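Local coordinates for SCO family protein (Aquifex aeolicus, PDB 3ME7) that probably serves in electron transport as a copper-binding, thioredoxin-fold protein of the SCO1/2 family, with a redox-active disulfide, at residues 125-133 / 142-153. Residues are numbered along the deposited sequence; the frame is centred on the assembly and turned at random.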
ATOM      1  N   ILE A 125       7.307  -1.732 -16.328  1.00 11.73           N
ATOM      2  CA  ILE A 125       8.378  -0.970 -15.680  1.00 11.30           C
ATOM      3  C   ILE A 125       7.660  -0.008 -14.737  1.00 10.76           C
ATOM      4  O   ILE A 125       6.703   0.648 -15.141  1.00 10.73           O
ATOM      5  CB  ILE A 125       9.206  -0.198 -16.729  1.00 11.72           C
ATOM      6  CG1 ILE A 125      10.109  -1.162 -17.498  1.00 13.89           C
ATOM      7  CG2 ILE A 125      10.068   0.901 -16.081  1.00 13.01           C
ATOM      8  CD1 ILE A 125      10.722  -0.552 -18.736  1.00 13.23           C
ATOM      9  N   HIS A 126       8.099   0.051 -13.479  1.00  9.84           N
ATOM     10  CA  HIS A 126       7.391   0.803 -12.450  1.00 11.33           C
ATOM     11  C   HIS A 126       8.343   1.105 -11.290  1.00 11.18           C
ATOM     12  O   HIS A 126       9.369   0.433 -11.140  1.00 10.86           O
ATOM     13  CB  HIS A 126       6.176  -0.013 -11.938  1.00 12.41           C
ATOM     14  CG  HIS A 126       6.561  -1.303 -11.286  1.00 14.77           C
ATOM     15  ND1 HIS A 126       6.800  -1.399  -9.932  1.00 13.57           N
ATOM     16  CD2 HIS A 126       6.789  -2.535 -11.796  1.00 13.44           C
ATOM     17  CE1 HIS A 126       7.150  -2.637  -9.636  1.00 14.40           C
ATOM     18  NE2 HIS A 126       7.158  -3.347 -10.750  1.00 15.41           N
ATOM     19  N   PRO A 127       8.028   2.141 -10.491  1.00 11.99           N
ATOM     20  CA  PRO A 127       8.786   2.352  -9.253  1.00 12.06           C
ATOM     21  C   PRO A 127       8.518   1.316  -8.175  1.00 10.58           C
ATOM     22  O   PRO A 127       7.448   0.676  -8.137  1.00 10.09           O
ATOM     23  CB  PRO A 127       8.331   3.738  -8.770  1.00 13.88           C
ATOM     24  CG  PRO A 127       7.044   3.996  -9.446  1.00 20.56           C
ATOM     25  CD  PRO A 127       6.971   3.153 -10.689  1.00 13.64           C
ATOM     26  N   ASN A 128       9.498   1.178  -7.300  1.00  8.96           N
ATOM     27  CA  ASN A 128       9.370   0.367  -6.087  1.00  8.83           C
ATOM     28  C   ASN A 128       9.087   1.294  -4.931  1.00  8.58           C
ATOM     29  O   ASN A 128       9.973   2.007  -4.487  1.00  9.07           O
ATOM     30  CB  ASN A 128      10.661  -0.425  -5.835  1.00  9.86           C
ATOM     31  CG  ASN A 128      11.031  -1.316  -7.015  1.00 10.86           C
ATOM     32  OD1 ASN A 128      10.184  -2.005  -7.583  1.00 11.66           O
ATOM     33  ND2 ASN A 128      12.285  -1.294  -7.400  1.00  9.17           N
ATOM     34  N   VAL A 129       7.850   1.288  -4.442  1.00  8.40           N
ATOM     35  CA  VAL A 129       7.472   2.263  -3.441  1.00  9.33           C
ATOM     36  C   VAL A 129       6.467   1.697  -2.445  1.00  9.18           C
ATOM     37  O   VAL A 129       5.616   0.883  -2.804  1.00  9.61           O
ATOM     38  CB  VAL A 129       6.914   3.566  -4.088  1.00 10.68           C
ATOM     39  CG1 VAL A 129       5.595   3.295  -4.813  1.00 12.06           C
ATOM     40  CG2 VAL A 129       6.753   4.662  -3.019  1.00 11.47           C
ATOM     41  N   VAL A 130       6.598   2.123  -1.185  1.00  8.05           N
ATOM     42  CA  VAL A 130       5.574   1.906  -0.184  1.00  8.22           C
ATOM     43  C   VAL A 130       5.184   3.290   0.301  1.00  7.89           C
ATOM     44  O   VAL A 130       6.041   4.156   0.486  1.00  9.53           O
ATOM     45  CB  VAL A 130       6.120   1.013   0.966  1.00  8.76           C
ATOM     46  CG1 VAL A 130       5.187   0.990   2.168  1.00 12.20           C
ATOM     47  CG2 VAL A 130       6.315  -0.402   0.449  1.00 11.76           C
ATOM     48  N   VAL A 131       3.882   3.521   0.464  1.00  8.03           N
ATOM     49  CA  VAL A 131       3.389   4.845   0.812  1.00  8.70           C
ATOM     50  C   VAL A 131       2.754   4.738   2.190  1.00  9.62           C
ATOM     51  O   VAL A 131       2.025   3.781   2.478  1.00 11.41           O
ATOM     52  CB  VAL A 131       2.343   5.380  -0.200  1.00  9.02           C
ATOM     53  CG1 VAL A 131       2.003   6.856   0.100  1.00 12.03           C
ATOM     54  CG2 VAL A 131       2.839   5.263  -1.642  1.00 12.57           C
ATOM     55  N   VAL A 132       3.016   5.733   3.044  1.00  9.17           N
ATOM     56  CA  VAL A 132       2.454   5.713   4.388  1.00  8.65           C
ATOM     57  C   VAL A 132       1.508   6.892   4.561  1.00  8.87           C
ATOM     58  O   VAL A 132       1.903   8.039   4.387  1.00 10.98           O
ATOM     59  CB  VAL A 132       3.545   5.700   5.489  1.00  7.37           C
ATOM     60  CG1 VAL A 132       2.863   5.508   6.850  1.00 10.49           C
ATOM     61  CG2 VAL A 132       4.514   4.545   5.249  1.00 10.07           C
ATOM     62  N   LEU A 133       0.248   6.584   4.877  1.00  8.07           N
ATOM     63  CA  LEU A 133      -0.788   7.594   5.082  1.00  8.30           C
ATOM     64  C   LEU A 133      -1.152   7.789   6.546  1.00  8.24           C
ATOM     65  O   LEU A 133      -1.088   6.859   7.361  1.00  8.57           O
ATOM     66  CB  LEU A 133      -2.071   7.204   4.347  1.00  8.96           C
ATOM     67  CG  LEU A 133      -1.965   6.629   2.934  1.00  9.24           C
ATOM     68  CD1 LEU A 133      -3.367   6.270   2.435  1.00  9.94           C
ATOM     69  CD2 LEU A 133      -1.325   7.638   2.030  1.00  9.97           C
ATOM     70  N   TYR A 142       7.048   8.448   1.852  1.00 10.88           N
ATOM     71  CA  TYR A 142       7.295   7.470   0.808  1.00 10.52           C
ATOM     72  C   TYR A 142       8.571   6.728   1.167  1.00 11.54           C
ATOM     73  O   TYR A 142       9.571   7.355   1.566  1.00 13.24           O
ATOM     74  CB  TYR A 142       7.534   8.160  -0.532  1.00 11.01           C
ATOM     75  CG  TYR A 142       6.314   8.742  -1.183  1.00 11.20           C
ATOM     76  CD1 TYR A 142       5.416   7.930  -1.878  1.00 12.42           C
ATOM     77  CD2 TYR A 142       6.056  10.108  -1.133  1.00 12.17           C
ATOM     78  CE1 TYR A 142       4.296   8.453  -2.488  1.00 12.06           C
ATOM     79  CE2 TYR A 142       4.933  10.651  -1.765  1.00 12.22           C
ATOM     80  CZ  TYR A 142       4.060   9.811  -2.445  1.00 12.75           C
ATOM     81  OH  TYR A 142       2.958  10.327  -3.045  1.00 12.09           O
ATOM     82  N   ILE A 143       8.535   5.407   1.022  1.00 10.16           N
ATOM     83  CA  ILE A 143       9.688   4.549   1.297  1.00  9.73           C
ATOM     84  C   ILE A 143       9.956   3.791   0.011  1.00 10.23           C
ATOM     85  O   ILE A 143       9.153   2.964  -0.403  1.00 10.67           O
ATOM     86  CB  ILE A 143       9.448   3.579   2.479  1.00 11.05           C
ATOM     87  CG1 ILE A 143       9.165   4.378   3.768  1.00 11.17           C
ATOM     88  CG2 ILE A 143      10.630   2.610   2.659  1.00 11.73           C
ATOM     89  CD1 ILE A 143       8.599   3.541   4.890  1.00 13.17           C
ATOM     90  N   TYR A 144      11.086   4.093  -0.624  1.00 10.38           N
ATOM     91  CA  TYR A 144      11.401   3.502  -1.924  1.00 11.14           C
ATOM     92  C   TYR A 144      12.350   2.332  -1.826  1.00 10.60           C
ATOM     93  O   TYR A 144      13.070   2.183  -0.842  1.00 10.94           O
ATOM     94  CB  TYR A 144      12.006   4.552  -2.851  1.00 12.80           C
ATOM     95  CG  TYR A 144      11.017   5.626  -3.227  1.00 17.26           C
ATOM     96  CD1 TYR A 144      10.067   5.395  -4.210  1.00 14.41           C
ATOM     97  CD2 TYR A 144      11.026   6.863  -2.589  1.00 15.10           C
ATOM     98  CE1 TYR A 144       9.134   6.382  -4.560  1.00 17.65           C
ATOM     99  CE2 TYR A 144      10.087   7.847  -2.917  1.00 17.72           C
ATOM    100  CZ  TYR A 144       9.154   7.588  -3.901  1.00 15.29           C
ATOM    101  OH  TYR A 144       8.210   8.548  -4.254  1.00 19.08           O
ATOM    102  N   GLY A 145      12.319   1.513  -2.871  1.00 10.95           N
ATOM    103  CA  GLY A 145      13.237   0.394  -3.015  1.00 11.73           C
ATOM    104  C   GLY A 145      12.645  -0.916  -2.558  1.00 13.02           C
ATOM    105  O   GLY A 145      11.418  -1.048  -2.384  1.00 13.24           O
ATOM    106  N   VAL A 146      13.521  -1.895  -2.389  1.00 14.77           N
ATOM    107  CA  VAL A 146      13.095  -3.259  -2.077  1.00 16.95           C
ATOM    108  C   VAL A 146      13.848  -3.829  -0.874  1.00 19.69           C
ATOM    109  O   VAL A 146      13.633  -4.989  -0.516  1.00 21.14           O
ATOM    110  CB  VAL A 146      13.250  -4.218  -3.294  1.00 16.61           C
ATOM    111  CG1 VAL A 146      12.556  -3.656  -4.529  1.00 13.05           C
ATOM    112  CG2 VAL A 146      14.715  -4.479  -3.607  1.00 12.06           C
ATOM    113  N   ASN A 147      14.730  -3.028  -0.281  1.00 20.38           N
ATOM    114  CA  ASN A 147      15.603  -3.460   0.817  1.00 22.28           C
ATOM    115  C   ASN A 147      15.327  -2.602   2.047  1.00 22.06           C
ATOM    116  O   ASN A 147      16.118  -1.719   2.371  1.00 23.09           O
ATOM    117  CB  ASN A 147      17.091  -3.339   0.405  1.00 23.69           C
ATOM    118  CG  ASN A 147      17.454  -4.193  -0.817  1.00 36.57           C
ATOM    119  OD1 ASN A 147      17.160  -5.390  -0.863  1.00 25.65           O
ATOM    120  ND2 ASN A 147      18.122  -3.580  -1.805  1.00 24.41           N
ATOM    121  N   TYR A 148      14.198  -2.856   2.711  1.00 21.10           N
ATOM    122  CA  TYR A 148      13.681  -1.948   3.750  1.00 20.95           C
ATOM    123  C   TYR A 148      14.426  -2.069   5.063  1.00 21.77           C
ATOM    124  O   TYR A 148      14.845  -3.169   5.461  1.00 23.07           O
ATOM    125  CB  TYR A 148      12.170  -2.145   3.963  1.00 20.76           C
ATOM    126  CG  TYR A 148      11.361  -2.022   2.693  1.00 24.31           C
ATOM    127  CD1 TYR A 148      11.593  -0.976   1.801  1.00 20.13           C
ATOM    128  CD2 TYR A 148      10.353  -2.937   2.385  1.00 20.27           C
ATOM    129  CE1 TYR A 148      10.866  -0.861   0.633  1.00 24.22           C
ATOM    130  CE2 TYR A 148       9.622  -2.833   1.207  1.00 24.35           C
ATOM    131  CZ  TYR A 148       9.872  -1.794   0.344  1.00 20.04           C
ATOM    132  OH  TYR A 148       9.163  -1.684  -0.825  1.00 24.33           O
ATOM    133  N   ASN A 149      14.625  -0.927   5.719  1.00 20.77           N
ATOM    134  CA  ASN A 149      15.142  -0.944   7.072  1.00 19.77           C
ATOM    135  C   ASN A 149      14.066  -0.557   8.078  1.00 17.59           C
ATOM    136  O   ASN A 149      13.094   0.127   7.761  1.00 18.15           O
ATOM    137  CB  ASN A 149      16.442  -0.141   7.230  1.00 21.08           C
ATOM    138  CG  ASN A 149      16.259   1.341   6.995  1.00 19.48           C
ATOM    139  OD1 ASN A 149      15.764   2.067   7.857  1.00 22.22           O
ATOM    140  ND2 ASN A 149      16.705   1.808   5.838  1.00 22.45           N
ATOM    141  N   TYR A 150      14.250  -1.036   9.300  1.00 14.87           N
ATOM    142  CA  TYR A 150      13.314  -0.817  10.374  1.00 12.30           C
ATOM    143  C   TYR A 150      13.125   0.666  10.695  1.00 11.11           C
ATOM    144  O   TYR A 150      11.985   1.141  10.823  1.00 11.28           O
ATOM    145  CB  TYR A 150      13.821  -1.573  11.605  1.00 11.15           C
ATOM    146  CG  TYR A 150      13.082  -1.280  12.894  1.00  8.94           C
ATOM    147  CD1 TYR A 150      11.795  -1.773  13.123  1.00 10.08           C
ATOM    148  CD2 TYR A 150      13.688  -0.512  13.889  1.00 10.30           C
ATOM    149  CE1 TYR A 150      11.129  -1.507  14.316  1.00 10.48           C
ATOM    150  CE2 TYR A 150      13.046  -0.232  15.077  1.00  9.86           C
ATOM    151  CZ  TYR A 150      11.761  -0.729  15.287  1.00  9.48           C
ATOM    152  OH  TYR A 150      11.107  -0.460  16.467  1.00 11.15           O
ATOM    153  N   LEU A 151      14.236   1.398  10.816  1.00 10.81           N
ATOM    154  CA  LEU A 151      14.148   2.790  11.245  1.00 11.45           C
ATOM    155  C   LEU A 151      13.271   3.620  10.313  1.00 11.43           C
ATOM    156  O   LEU A 151      12.448   4.407  10.784  1.00 10.85           O
ATOM    157  CB  LEU A 151      15.526   3.434  11.410  1.00 13.29           C
ATOM    158  CG  LEU A 151      15.488   4.802  12.104  1.00 17.07           C
ATOM    159  CD1 LEU A 151      14.824   4.688  13.473  1.00 14.33           C
ATOM    160  CD2 LEU A 151      16.893   5.386  12.244  1.00 15.22           C
ATOM    161  N   GLU A 152      13.437   3.421   9.009  1.00 11.07           N
ATOM    162  CA  GLU A 152      12.644   4.211   8.046  1.00 11.07           C
ATOM    163  C   GLU A 152      11.133   3.995   8.215  1.00 10.05           C
ATOM    164  O   GLU A 152      10.352   4.935   8.041  1.00  9.91           O
ATOM    165  CB  GLU A 152      13.107   4.035   6.589  1.00 12.63           C
ATOM    166  CG  GLU A 152      12.951   2.643   5.986  1.00 15.64           C
ATOM    167  CD  GLU A 152      13.612   2.516   4.611  1.00 15.20           C
ATOM    168  OE1 GLU A 152      13.867   1.361   4.195  1.00 16.46           O
ATOM    169  OE2 GLU A 152      13.859   3.561   3.959  1.00 16.06           O
ATOM    170  N   PHE A 153      10.726   2.769   8.557  1.00  9.88           N
ATOM    171  CA  PHE A 153       9.312   2.470   8.810  1.00  9.16           C
ATOM    172  C   PHE A 153       8.816   3.056  10.128  1.00  9.09           C
ATOM    173  O   PHE A 153       7.723   3.623  10.170  1.00  9.11           O
ATOM    174  CB  PHE A 153       9.029   0.963   8.729  1.00 11.07           C
ATOM    175  CG  PHE A 153       8.802   0.494   7.337  1.00 13.56           C
ATOM    176  CD1 PHE A 153       9.880   0.239   6.490  1.00 12.66           C
ATOM    177  CD2 PHE A 153       7.513   0.371   6.855  1.00 13.16           C
ATOM    178  CE1 PHE A 153       9.652  -0.166   5.175  1.00 13.95           C
ATOM    179  CE2 PHE A 153       7.275  -0.043   5.523  1.00 14.61           C
ATOM    180  CZ  PHE A 153       8.349  -0.298   4.702  1.00 13.33           C
TER
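Val-130 and Ile-143 form the hydrogen-bonded pair of an antiparallel hairpin, Val-130 N giving to Ile-143 O at 2.8 Å and Ile-143 N returning to Val-130 O at 2.8 Å. Beyond the strand end, Gly-145 N reaches Asn-128 O at 2.9 Å.

Apolar contacts line both faces of the hairpin. On one, Val-129 chi1 of 66° sets CG1 between N and the carbonyl carbon and turns CG2 onto Tyr-144 CE1 at 3.3 Å and the edge of the Tyr-142 ring. Val-131 lies alongside Tyr-142, its CG2 3.6 Å from CE1 of that ring; cutting it back to an alanine would probably leave that flank poorly packed, with Val-129 and the Tyr-142 OH bond to Ser-2 N still holding the ring. On the other face Val-130 splits its branches: CG2 sits 3.8 Å from Tyr-148 CZ, CG1 4.1 Å from Phe-153 CE2. Ile-143 CD1 lies over the centre of the Phe-153 ring.

Asn-128 packs against Val-146 near the Cys-40–Cys-44 disulfide; these cysteines and His-126 are the predicted copper ligands. Strand 139-144 edges the sheet, strand 129-133 pairs on its other side with strand 31-36, and helix 43-52 packs against Asn-128, Tyr-148 and Phe-153.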